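PDB 2DY1: elongation factor G from Thermus thermophilus, which binds GTP with a magnesium ion and probably acts as a GTPase elongation factor in protein synthesis. Local coordinates for residues 485-490 against 531-536. Residues are numbered along the deposited sequence; the frame is centred on the assembly and turned at random.
Sequences LRLEPA and MGFKAI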
loop_
_atom_site.group_PDB
_atom_site.type_symbol
_atom_site.label_atom_id
_atom_site.label_comp_id
_atom_site.label_asym_id
_atom_site.label_seq_id
_atom_site.Cartn_x
_atom_site.Cartn_y
_atom_site.Cartn_z
ATOM N N LEU A 485 -47.060 -7.185 -17.807
ATOM C CA LEU A 485 -45.748 -7.699 -17.428
ATOM C C LEU A 485 -45.777 -9.029 -16.679
ATOM O O LEU A 485 -46.558 -9.210 -15.752
ATOM C CB LEU A 485 -45.072 -6.672 -16.512
ATOM C CG LEU A 485 -43.747 -7.098 -15.864
ATOM C CD1 LEU A 485 -42.655 -7.083 -16.929
ATOM C CD2 LEU A 485 -43.381 -6.119 -14.737
ATOM N N ARG A 486 -44.909 -9.950 -17.083
ATOM C CA ARG A 486 -44.776 -11.233 -16.399
ATOM C C ARG A 486 -43.345 -11.246 -15.843
ATOM O O ARG A 486 -42.398 -10.933 -16.559
ATOM C CB ARG A 486 -44.965 -12.389 -17.398
ATOM C CG ARG A 486 -44.836 -13.788 -16.819
ATOM C CD ARG A 486 -44.972 -14.805 -17.956
ATOM N NE ARG A 486 -44.856 -16.203 -17.540
ATOM C CZ ARG A 486 -45.830 -16.905 -16.966
ATOM N NH1 ARG A 486 -47.012 -16.355 -16.721
ATOM N NH2 ARG A 486 -45.625 -18.177 -16.646
ATOM N N LEU A 487 -43.203 -11.589 -14.563
ATOM C CA LEU A 487 -41.894 -11.679 -13.911
ATOM C C LEU A 487 -41.629 -13.137 -13.568
ATOM O O LEU A 487 -42.496 -13.831 -13.039
ATOM C CB LEU A 487 -41.864 -10.859 -12.610
ATOM C CG LEU A 487 -41.955 -9.340 -12.733
ATOM C CD1 LEU A 487 -41.856 -8.737 -11.329
ATOM C CD2 LEU A 487 -40.835 -8.798 -13.620
ATOM N N GLU A 488 -40.428 -13.608 -13.864
ATOM C CA GLU A 488 -40.090 -14.991 -13.563
ATOM C C GLU A 488 -38.754 -15.049 -12.864
ATOM O O GLU A 488 -37.821 -14.321 -13.225
ATOM C CB GLU A 488 -39.988 -15.805 -14.847
ATOM C CG GLU A 488 -41.216 -15.726 -15.723
ATOM C CD GLU A 488 -41.086 -16.575 -16.969
ATOM O OE1 GLU A 488 -39.944 -16.819 -17.418
ATOM O OE2 GLU A 488 -42.134 -16.988 -17.508
ATOM N N PRO A 489 -38.635 -15.907 -11.843
ATOM C CA PRO A 489 -37.353 -16.007 -11.145
ATOM C C PRO A 489 -36.320 -16.403 -12.193
ATOM O O PRO A 489 -36.625 -17.182 -13.093
ATOM C CB PRO A 489 -37.603 -17.128 -10.135
ATOM C CG PRO A 489 -39.066 -16.984 -9.829
ATOM C CD PRO A 489 -39.655 -16.762 -11.211
ATOM N N ALA A 490 -35.109 -15.861 -12.100
ATOM C CA ALA A 490 -34.063 -16.196 -13.065
ATOM C C ALA A 490 -32.692 -15.992 -12.419
ATOM O O ALA A 490 -32.564 -15.240 -11.461
ATOM C CB ALA A 490 -34.185 -15.329 -14.296
ATOM N N MET A 531 -32.996 -8.180 -8.078
ATOM C CA MET A 531 -32.237 -8.914 -9.074
ATOM C C MET A 531 -32.816 -10.319 -9.256
ATOM O O MET A 531 -33.798 -10.696 -8.616
ATOM C CB MET A 531 -30.764 -9.025 -8.648
ATOM C CG MET A 531 -30.541 -9.730 -7.310
ATOM S SD MET A 531 -28.769 -9.962 -6.896
ATOM C CE MET A 531 -28.062 -8.743 -7.901
ATOM N N GLY A 532 -32.195 -11.079 -10.146
ATOM C CA GLY A 532 -32.629 -12.441 -10.377
ATOM C C GLY A 532 -34.029 -12.620 -10.939
ATOM O O GLY A 532 -34.789 -13.463 -10.459
ATOM N N PHE A 533 -34.381 -11.832 -11.952
ATOM C CA PHE A 533 -35.698 -11.975 -12.574
ATOM C C PHE A 533 -35.651 -11.692 -14.056
ATOM O O PHE A 533 -34.810 -10.925 -14.532
ATOM C CB PHE A 533 -36.732 -11.031 -11.945
ATOM C CG PHE A 533 -36.450 -9.576 -12.164
ATOM C CD1 PHE A 533 -35.722 -8.840 -11.227
ATOM C CD2 PHE A 533 -36.902 -8.928 -13.315
ATOM C CE1 PHE A 533 -35.453 -7.487 -11.432
ATOM C CE2 PHE A 533 -36.635 -7.579 -13.528
ATOM C CZ PHE A 533 -35.908 -6.851 -12.583
ATOM N N LYS A 534 -36.577 -12.320 -14.774
ATOM C CA LYS A 534 -36.719 -12.112 -16.200
ATOM C C LYS A 534 -38.021 -11.331 -16.289
ATOM O O LYS A 534 -39.006 -11.693 -15.639
ATOM C CB LYS A 534 -36.849 -13.447 -16.939
ATOM C CG LYS A 534 -37.003 -13.299 -18.447
ATOM C CD LYS A 534 -37.157 -14.656 -19.136
ATOM C CE LYS A 534 -35.931 -15.537 -18.931
ATOM N NZ LYS A 534 -36.047 -16.835 -19.658
ATOM N N ALA A 535 -38.004 -10.239 -17.050
ATOM C CA ALA A 535 -39.181 -9.405 -17.232
ATOM C C ALA A 535 -39.654 -9.599 -18.671
ATOM O O ALA A 535 -38.913 -9.338 -19.622
ATOM C CB ALA A 535 -38.833 -7.932 -16.981
ATOM N N ILE A 536 -40.892 -10.052 -18.815
ATOM C CA ILE A 536 -41.494 -10.299 -20.117
ATOM C C ILE A 536 -42.682 -9.355 -20.331
ATOM O O ILE A 536 -43.646 -9.375 -19.555
ATOM C CB ILE A 536 -41.995 -11.762 -20.197
ATOM C CG1 ILE A 536 -40.830 -12.728 -19.933
ATOM C CG2 ILE A 536 -42.595 -12.028 -21.570
ATOM C CD1 ILE A 536 -41.252 -14.195 -19.847
#
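Glu-488 has CG anti to its carbonyl carbon (chi1 -54°), and Ile-536 holds CG1 the same way (chi1 -57°). Glu-488 is extended beyond CG (chi2 -179°), which carries CD out to 3.7 Å from Ile-536 CD1. The two side chains cross obliquely. Arg-486 NE donates a hydrogen bond, part of a salt bridge, to Glu-488 OE2 at 2.8 Å, on the anti side of the carboxylate oxygen and nearly in the guanidinium plane. Arg-486 NH1 makes a second salt bridge, to Glu-465. Lys-534 runs beside Glu-488, but NZ stays 4.5 Å from OE1, beyond a salt bridge. An alanine in place of Glu-488 would probably leave Arg-486 NE without its carboxylate and Ile-536 CD1 without its packing partner on this strand.

Strands 485-489 and 533-536 are antiparallel neighbours in the domain IV sheet. Paired backbone hydrogen bonds join Arg-486 to Ile-536 and Glu-488 to Lys-534. Past them, Ala-490 N donates a hydrogen bond to Gly-532 O from above the carbonyl plane. On the face of Leu-487 and Ala-535, Leu-485 CD1 lies 3.9 Å from Ala-535 CB. Leu-487 and Phe-533 lie side by side, pointing the same way. Helix 549-566 packs on both leucines, and helix 509-520 on Leu-485 and Phe-533. The chemistry is thus two-sided: one face is apolar and buried under helices, the other carries charged groups and is partly exposed.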